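Local coordinates for protein ribose-phosphate pyrophosphokinase (Thermus thermophilus, PDB 7PN0) that probably makes phosphoribosyl pyrophosphate, the activated sugar for nucleotide synthesis, by transferring the pyrophosphate of ATP to ribose 5-phosphate, at residues R181-E193 / V202-L215. Sequence-based numbering, arbitrary orientation.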
ATOM      1  N   ARG A 181     -38.992  -4.529 -21.807  1.00 24.43           N
ATOM      2  CA  ARG A 181     -39.741  -3.473 -21.087  1.00 26.93           C
ATOM      3  C   ARG A 181     -39.578  -2.152 -21.857  1.00 26.28           C
ATOM      4  O   ARG A 181     -40.573  -1.421 -21.948  1.00 23.35           O
ATOM      5  CB  ARG A 181     -39.330  -3.401 -19.610  1.00 31.57           C
ATOM      6  CG  ARG A 181     -39.830  -4.586 -18.778  1.00 37.48           C
ATOM      7  CD  ARG A 181     -39.573  -4.514 -17.265  1.00 41.39           C
ATOM      8  NE  ARG A 181     -38.252  -3.963 -16.959  1.00 45.65           N
ATOM      9  CZ  ARG A 181     -37.129  -4.664 -16.751  1.00 44.57           C
ATOM     10  NH1 ARG A 181     -36.001  -4.013 -16.539  1.00 44.45           N
ATOM     11  NH2 ARG A 181     -37.117  -5.991 -16.763  1.00 41.76           N
ATOM     12  N   ARG A 182     -38.387  -1.875 -22.398  1.00 24.44           N
ATOM     13  CA  ARG A 182     -38.087  -0.617 -23.134  1.00 24.90           C
ATOM     14  C   ARG A 182     -38.891  -0.531 -24.437  1.00 24.30           C
ATOM     15  O   ARG A 182     -39.314   0.598 -24.784  1.00 26.59           O
ATOM     16  CB  ARG A 182     -36.595  -0.498 -23.439  1.00 25.46           C
ATOM     17  CG  ARG A 182     -35.777   0.022 -22.273  1.00 27.62           C
ATOM     18  CD  ARG A 182     -34.290  -0.019 -22.592  1.00 26.12           C
ATOM     19  NE  ARG A 182     -33.536   0.406 -21.436  1.00 26.26           N
ATOM     20  CZ  ARG A 182     -33.359   1.666 -21.039  1.00 25.64           C
ATOM     21  NH1 ARG A 182     -33.886   2.701 -21.684  1.00 24.47           N
ATOM     22  NH2 ARG A 182     -32.678   1.879 -19.937  1.00 26.48           N
ATOM     23  N   LEU A 183     -39.076  -1.654 -25.132  1.00 24.05           N
ATOM     24  CA  LEU A 183     -39.810  -1.723 -26.430  1.00 24.54           C
ATOM     25  C   LEU A 183     -41.292  -2.101 -26.271  1.00 27.59           C
ATOM     26  O   LEU A 183     -41.958  -2.176 -27.309  1.00 26.26           O
ATOM     27  CB  LEU A 183     -39.121  -2.759 -27.311  1.00 23.60           C
ATOM     28  CG  LEU A 183     -37.674  -2.442 -27.645  1.00 23.96           C
ATOM     29  CD1 LEU A 183     -37.142  -3.415 -28.674  1.00 24.41           C
ATOM     30  CD2 LEU A 183     -37.554  -1.011 -28.163  1.00 24.58           C
ATOM     31  N   GLY A 184     -41.768  -2.394 -25.052  1.00 27.75           N
ATOM     32  CA  GLY A 184     -43.168  -2.768 -24.773  1.00 27.32           C
ATOM     33  C   GLY A 184     -43.513  -4.077 -25.430  1.00 27.72           C
ATOM     34  O   GLY A 184     -44.587  -4.189 -25.985  1.00 30.69           O
ATOM     35  N   LEU A 185     -42.619  -5.045 -25.359  1.00 26.45           N
ATOM     36  CA  LEU A 185     -42.723  -6.330 -26.075  1.00 26.65           C
ATOM     37  C   LEU A 185     -42.860  -7.436 -25.040  1.00 28.10           C
ATOM     38  O   LEU A 185     -42.374  -7.316 -23.904  1.00 26.76           O
ATOM     39  CB  LEU A 185     -41.452  -6.546 -26.896  1.00 29.22           C
ATOM     40  CG  LEU A 185     -41.453  -6.220 -28.393  1.00 32.06           C
ATOM     41  CD1 LEU A 185     -42.515  -5.227 -28.816  1.00 30.39           C
ATOM     42  CD2 LEU A 185     -40.074  -5.767 -28.832  1.00 30.73           C
ATOM     43  N   PRO A 186     -43.480  -8.561 -25.444  1.00 26.99           N
ATOM     44  CA  PRO A 186     -43.474  -9.769 -24.644  1.00 29.82           C
ATOM     45  C   PRO A 186     -42.051 -10.334 -24.607  1.00 30.23           C
ATOM     46  O   PRO A 186     -41.271 -10.040 -25.492  1.00 27.77           O
ATOM     47  CB  PRO A 186     -44.432 -10.725 -25.385  1.00 31.20           C
ATOM     48  CG  PRO A 186     -44.430 -10.231 -26.825  1.00 29.93           C
ATOM     49  CD  PRO A 186     -44.182  -8.735 -26.730  1.00 29.45           C
ATOM     50  N   LEU A 187     -41.766 -11.125 -23.578  1.00 29.28           N
ATOM     51  CA  LEU A 187     -40.467 -11.808 -23.358  1.00 29.55           C
ATOM     52  C   LEU A 187     -40.704 -13.301 -23.478  1.00 30.06           C
ATOM     53  O   LEU A 187     -41.660 -13.774 -22.880  1.00 32.99           O
ATOM     54  CB  LEU A 187     -39.919 -11.421 -21.985  1.00 30.58           C
ATOM     55  CG  LEU A 187     -38.557 -11.990 -21.613  1.00 31.40           C
ATOM     56  CD1 LEU A 187     -37.476 -11.515 -22.558  1.00 31.25           C
ATOM     57  CD2 LEU A 187     -38.204 -11.620 -20.177  1.00 32.31           C
ATOM     58  N   ALA A 188     -39.920 -14.002 -24.287  1.00 27.66           N
ATOM     59  CA  ALA A 188     -40.026 -15.466 -24.431  1.00 28.97           C
ATOM     60  C   ALA A 188     -38.692 -16.068 -24.024  1.00 28.54           C
ATOM     61  O   ALA A 188     -37.700 -15.325 -23.999  1.00 28.91           O
ATOM     62  CB  ALA A 188     -40.395 -15.834 -25.841  1.00 30.46           C
ATOM     63  N   PHE A 189     -38.680 -17.368 -23.755  1.00 25.98           N
ATOM     64  CA  PHE A 189     -37.460 -18.142 -23.447  1.00 25.67           C
ATOM     65  C   PHE A 189     -37.431 -19.352 -24.369  1.00 26.99           C
ATOM     66  O   PHE A 189     -38.458 -20.072 -24.465  1.00 30.83           O
ATOM     67  CB  PHE A 189     -37.421 -18.521 -21.960  1.00 26.52           C
ATOM     68  CG  PHE A 189     -36.140 -19.216 -21.575  1.00 27.08           C
ATOM     69  CD1 PHE A 189     -35.980 -20.576 -21.750  1.00 26.07           C
ATOM     70  CD2 PHE A 189     -35.064 -18.480 -21.120  1.00 28.70           C
ATOM     71  CE1 PHE A 189     -34.765 -21.190 -21.471  1.00 27.58           C
ATOM     72  CE2 PHE A 189     -33.857 -19.098 -20.823  1.00 29.90           C
ATOM     73  CZ  PHE A 189     -33.703 -20.448 -21.017  1.00 27.54           C
ATOM     74  N   ILE A 190     -36.281 -19.653 -24.953  1.00 29.76           N
ATOM     75  CA  ILE A 190     -36.147 -20.871 -25.790  1.00 32.02           C
ATOM     76  C   ILE A 190     -35.022 -21.732 -25.203  1.00 35.88           C
ATOM     77  O   ILE A 190     -33.849 -21.319 -25.186  1.00 32.82           O
ATOM     78  CB  ILE A 190     -36.032 -20.513 -27.290  1.00 32.95           C
ATOM     79  CG1 ILE A 190     -36.192 -21.753 -28.182  1.00 33.92           C
ATOM     80  CG2 ILE A 190     -34.747 -19.743 -27.604  1.00 33.61           C
ATOM     81  CD1 ILE A 190     -36.496 -21.440 -29.667  1.00 31.40           C
ATOM     82  N   ASP A 191     -35.417 -22.839 -24.578  1.00 41.00           N
ATOM     83  CA  ASP A 191     -34.490 -23.867 -24.044  1.00 41.68           C
ATOM     84  C   ASP A 191     -34.121 -24.739 -25.244  1.00 44.12           C
ATOM     85  O   ASP A 191     -35.035 -25.401 -25.791  1.00 47.53           O
ATOM     86  CB  ASP A 191     -35.132 -24.626 -22.874  1.00 48.18           C
ATOM     87  CG  ASP A 191     -34.255 -25.716 -22.277  1.00 51.11           C
ATOM     88  OD1 ASP A 191     -33.033 -25.502 -22.137  1.00 54.79           O
ATOM     89  OD2 ASP A 191     -34.798 -26.776 -21.964  1.00 58.18           O
ATOM     90  N   LYS A 192     -32.862 -24.684 -25.670  1.00 40.02           N
ATOM     91  CA  LYS A 192     -32.319 -25.473 -26.800  1.00 44.56           C
ATOM     92  C   LYS A 192     -31.047 -26.213 -26.367  1.00 48.42           C
ATOM     93  O   LYS A 192     -30.512 -25.891 -25.285  1.00 44.46           O
ATOM     94  CB  LYS A 192     -32.081 -24.559 -28.001  1.00 45.71           C
ATOM     95  CG  LYS A 192     -31.560 -23.166 -27.673  1.00 46.54           C
ATOM     96  CD  LYS A 192     -30.063 -23.036 -27.822  1.00 46.10           C
ATOM     97  CE  LYS A 192     -29.501 -21.954 -26.930  1.00 42.11           C
ATOM     98  NZ  LYS A 192     -28.068 -21.731 -27.187  1.00 44.71           N
ATOM     99  N   GLU A 193     -30.631 -27.203 -27.168  1.00 51.53           N
ATOM    100  CA  GLU A 193     -29.452 -28.084 -26.926  1.00 59.91           C
ATOM    101  C   GLU A 193     -28.708 -28.280 -28.249  1.00 61.09           C
ATOM    102  O   GLU A 193     -29.369 -28.686 -29.235  1.00 60.39           O
ATOM    103  CB  GLU A 193     -29.855 -29.481 -26.428  1.00 64.20           C
ATOM    104  CG  GLU A 193     -30.648 -29.496 -25.130  1.00 70.78           C
ATOM    105  CD  GLU A 193     -29.858 -29.561 -23.828  1.00 71.34           C
ATOM    106  OE1 GLU A 193     -28.626 -29.767 -23.882  1.00 71.85           O
ATOM    107  OE2 GLU A 193     -30.491 -29.422 -22.749  1.00 65.96           O
ATOM    108  N   VAL A 202     -34.897 -27.941 -30.016  1.00 50.26           N
ATOM    109  CA  VAL A 202     -35.790 -27.118 -29.148  1.00 48.45           C
ATOM    110  C   VAL A 202     -36.418 -28.039 -28.091  1.00 49.96           C
ATOM    111  O   VAL A 202     -37.308 -28.822 -28.447  1.00 42.89           O
ATOM    112  CB  VAL A 202     -36.865 -26.357 -29.950  1.00 45.17           C
ATOM    113  CG1 VAL A 202     -37.664 -25.425 -29.048  1.00 42.14           C
ATOM    114  CG2 VAL A 202     -36.254 -25.583 -31.113  1.00 47.57           C
ATOM    115  N   ARG A 203     -35.959 -27.944 -26.840  1.00 54.02           N
ATOM    116  CA  ARG A 203     -36.495 -28.722 -25.689  1.00 55.47           C
ATOM    117  C   ARG A 203     -37.786 -28.056 -25.201  1.00 49.81           C
ATOM    118  O   ARG A 203     -38.798 -28.742 -25.096  1.00 47.22           O
ATOM    119  CB  ARG A 203     -35.484 -28.813 -24.539  1.00 60.62           C
ATOM    120  CG  ARG A 203     -34.367 -29.827 -24.748  1.00 70.00           C
ATOM    121  CD  ARG A 203     -33.694 -30.247 -23.443  1.00 77.32           C
ATOM    122  NE  ARG A 203     -33.975 -31.622 -23.023  1.00 76.92           N
ATOM    123  CZ  ARG A 203     -33.207 -32.348 -22.208  1.00 79.94           C
ATOM    124  NH1 ARG A 203     -32.089 -31.842 -21.706  1.00 78.00           N
ATOM    125  NH2 ARG A 203     -33.557 -33.587 -21.898  1.00 78.51           N
ATOM    126  N   MET A 204     -37.749 -26.759 -24.906  1.00 48.66           N
ATOM    127  CA  MET A 204     -38.910 -26.034 -24.334  1.00 49.56           C
ATOM    128  C   MET A 204     -38.981 -24.626 -24.920  1.00 46.35           C
ATOM    129  O   MET A 204     -37.918 -24.022 -25.134  1.00 45.18           O
ATOM    130  CB  MET A 204     -38.778 -25.926 -22.812  1.00 51.78           C
ATOM    131  CG  MET A 204     -39.994 -25.318 -22.166  1.00 54.01           C
ATOM    132  SD  MET A 204     -40.286 -25.978 -20.505  1.00 58.93           S
ATOM    133  CE  MET A 204     -40.798 -27.643 -20.927  1.00 62.03           C
ATOM    134  N   LEU A 205     -40.195 -24.124 -25.125  1.00 43.58           N
ATOM    135  CA  LEU A 205     -40.475 -22.701 -25.427  1.00 40.80           C
ATOM    136  C   LEU A 205     -41.473 -22.182 -24.398  1.00 42.55           C
ATOM    137  O   LEU A 205     -42.520 -22.842 -24.207  1.00 44.40           O
ATOM    138  CB  LEU A 205     -41.043 -22.625 -26.847  1.00 44.58           C
ATOM    139  CG  LEU A 205     -41.303 -21.228 -27.405  1.00 45.52           C
ATOM    140  CD1 LEU A 205     -39.995 -20.492 -27.676  1.00 43.13           C
ATOM    141  CD2 LEU A 205     -42.140 -21.325 -28.679  1.00 47.05           C
ATOM    142  N   VAL A 206     -41.186 -21.052 -23.747  1.00 37.41           N
ATOM    143  CA  VAL A 206     -42.229 -20.329 -22.962  1.00 38.60           C
ATOM    144  C   VAL A 206     -42.366 -18.920 -23.550  1.00 41.67           C
ATOM    145  O   VAL A 206     -41.309 -18.265 -23.840  1.00 34.87           O
ATOM    146  CB  VAL A 206     -42.022 -20.398 -21.426  1.00 41.10           C
ATOM    147  CG1 VAL A 206     -40.767 -21.154 -21.027  1.00 37.85           C
ATOM    148  CG2 VAL A 206     -42.123 -19.049 -20.732  1.00 40.06           C
ATOM    149  N   GLY A 207     -43.626 -18.500 -23.729  1.00 34.49           N
ATOM    150  CA  GLY A 207     -44.032 -17.395 -24.618  1.00 34.35           C
ATOM    151  C   GLY A 207     -44.259 -17.910 -26.027  1.00 34.24           C
ATOM    152  O   GLY A 207     -44.109 -19.134 -26.275  1.00 33.87           O
ATOM    153  N   GLU A 208     -44.601 -17.010 -26.939  1.00 36.40           N
ATOM    154  CA  GLU A 208     -44.898 -17.339 -28.351  1.00 37.35           C
ATOM    155  C   GLU A 208     -43.881 -16.661 -29.275  1.00 33.40           C
ATOM    156  O   GLU A 208     -43.626 -15.450 -29.092  1.00 32.58           O
ATOM    157  CB  GLU A 208     -46.328 -16.896 -28.660  1.00 44.35           C
ATOM    158  CG  GLU A 208     -47.366 -17.927 -28.248  1.00 52.16           C
ATOM    159  CD  GLU A 208     -48.483 -17.372 -27.378  1.00 58.34           C
ATOM    160  OE1 GLU A 208     -48.169 -16.634 -26.417  1.00 62.59           O
ATOM    161  OE2 GLU A 208     -49.665 -17.675 -27.662  1.00 64.99           O
ATOM    162  N   VAL A 209     -43.358 -17.398 -30.254  1.00 30.04           N
ATOM    163  CA  VAL A 209     -42.525 -16.789 -31.330  1.00 31.99           C
ATOM    164  C   VAL A 209     -43.093 -17.097 -32.719  1.00 35.56           C
ATOM    165  O   VAL A 209     -42.590 -16.500 -33.689  1.00 35.12           O
ATOM    166  CB  VAL A 209     -41.065 -17.255 -31.206  1.00 30.30           C
ATOM    167  CG1 VAL A 209     -40.520 -16.928 -29.827  1.00 30.98           C
ATOM    168  CG2 VAL A 209     -40.927 -18.738 -31.523  1.00 29.87           C
ATOM    169  N   GLU A 210     -44.071 -17.997 -32.847  1.00 37.22           N
ATOM    170  CA  GLU A 210     -44.463 -18.473 -34.197  1.00 35.26           C
ATOM    171  C   GLU A 210     -44.966 -17.269 -35.001  1.00 31.79           C
ATOM    172  O   GLU A 210     -45.871 -16.585 -34.507  1.00 30.88           O
ATOM    173  CB  GLU A 210     -45.512 -19.583 -34.143  1.00 38.75           C
ATOM    174  CG  GLU A 210     -45.723 -20.219 -35.507  1.00 43.78           C
ATOM    175  CD  GLU A 210     -46.863 -21.211 -35.570  1.00 51.59           C
ATOM    176  OE1 GLU A 210     -47.245 -21.594 -36.692  1.00 56.50           O
ATOM    177  OE2 GLU A 210     -47.381 -21.582 -34.498  1.00 59.97           O
ATOM    178  N   GLY A 211     -44.369 -17.033 -36.182  1.00 33.72           N
ATOM    179  CA  GLY A 211     -44.704 -15.932 -37.115  1.00 33.23           C
ATOM    180  C   GLY A 211     -44.320 -14.561 -36.579  1.00 34.81           C
ATOM    181  O   GLY A 211     -44.768 -13.521 -37.155  1.00 33.11           O
ATOM    182  N   LYS A 212     -43.507 -14.513 -35.518  1.00 32.06           N
ATOM    183  CA  LYS A 212     -43.150 -13.218 -34.879  1.00 31.08           C
ATOM    184  C   LYS A 212     -41.732 -12.842 -35.313  1.00 24.91           C
ATOM    185  O   LYS A 212     -40.957 -13.726 -35.736  1.00 22.06           O
ATOM    186  CB  LYS A 212     -43.305 -13.269 -33.354  1.00 34.80           C
ATOM    187  CG  LYS A 212     -44.654 -13.792 -32.862  1.00 42.12           C
ATOM    188  CD  LYS A 212     -45.568 -12.733 -32.300  1.00 47.99           C
ATOM    189  CE  LYS A 212     -45.370 -12.493 -30.817  1.00 55.10           C
ATOM    190  NZ  LYS A 212     -46.571 -11.880 -30.189  1.00 55.50           N
ATOM    191  N   THR A 213     -41.438 -11.553 -35.240  1.00 24.83           N
ATOM    192  CA  THR A 213     -40.070 -11.013 -35.395  1.00 24.51           C
ATOM    193  C   THR A 213     -39.394 -11.163 -34.033  1.00 22.51           C
ATOM    194  O   THR A 213     -39.786 -10.467 -33.112  1.00 23.04           O
ATOM    195  CB  THR A 213     -40.090  -9.558 -35.871  1.00 26.38           C
ATOM    196  OG1 THR A 213     -40.680  -9.638 -37.166  1.00 27.18           O
ATOM    197  CG2 THR A 213     -38.712  -8.940 -35.963  1.00 25.89           C
ATOM    198  N   ALA A 214     -38.511 -12.140 -33.903  1.00 24.37           N
ATOM    199  CA  ALA A 214     -37.795 -12.408 -32.644  1.00 21.95           C
ATOM    200  C   ALA A 214     -36.564 -11.486 -32.567  1.00 23.65           C
ATOM    201  O   ALA A 214     -35.786 -11.400 -33.553  1.00 20.46           O
ATOM    202  CB  ALA A 214     -37.412 -13.850 -32.590  1.00 22.42           C
ATOM    203  N   LEU A 215     -36.375 -10.860 -31.407  1.00 22.42           N
ATOM    204  CA  LEU A 215     -35.208 -10.010 -31.102  1.00 21.17           C
ATOM    205  C   LEU A 215     -34.334 -10.752 -30.073  1.00 20.24           C
ATOM    206  O   LEU A 215     -34.879 -11.171 -29.043  1.00 19.63           O
ATOM    207  CB  LEU A 215     -35.709  -8.678 -30.547  1.00 22.73           C
ATOM    208  CG  LEU A 215     -36.789  -7.971 -31.357  1.00 23.91           C
ATOM    209  CD1 LEU A 215     -37.032  -6.599 -30.779  1.00 23.35           C
ATOM    210  CD2 LEU A 215     -36.393  -7.881 -32.830  1.00 26.36           C
TER
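Glu-193 and Arg-203 meet through flat groups set nearly at right angles, their planes 77° apart: in a salt bridge, NH1 of Arg-203 donates to Glu-193 OE2 at 3.1 Å from above the carboxylate plane, while OE2 sits at the guanidinium edge, only slightly out of its plane. Both long side chains are poorly ordered, so its strength is uncertain. The Phe-189 ring has CB of Asp-191 at its edge, in plane; with CG anti to the backbone N (chi1 -175°), the ring is carried away from strand 200-206, while CB stays against Val-206 CG1, and packs edge-to-face on Phe-189 of the second subunit. Strands 187-194 and 200-206 form an antiparallel beta hairpin, with 200-206 outermost in the mixed sheet within this chain, interrupted by a classic beta bulge: Arg-203 and Met-204 both face Asp-191, whose O accepts Arg-203 N at 2.9 Å and Met-204 N at 3.2 Å from the same face of its carbonyl. Beyond the bulge, Phe-189 and Val-206 exchange two fairly straight backbone bonds. On the face turned to helix 225-236, beta-branched Ile-190 lies against two neighbours, its CG1 4.0 Å from both Val-202 CG1 and Leu-205 CD1. Gly-207, with positive phi, brings its CA beside the small Ala-188 methyl, which also touches Val-209. Farther along, Leu-215 CD1 meets Leu-185 CD2 at 3.7 Å and Leu-183 CD1; Leu-183 and Leu-215 also pack on Phe-154 of helix 147-157.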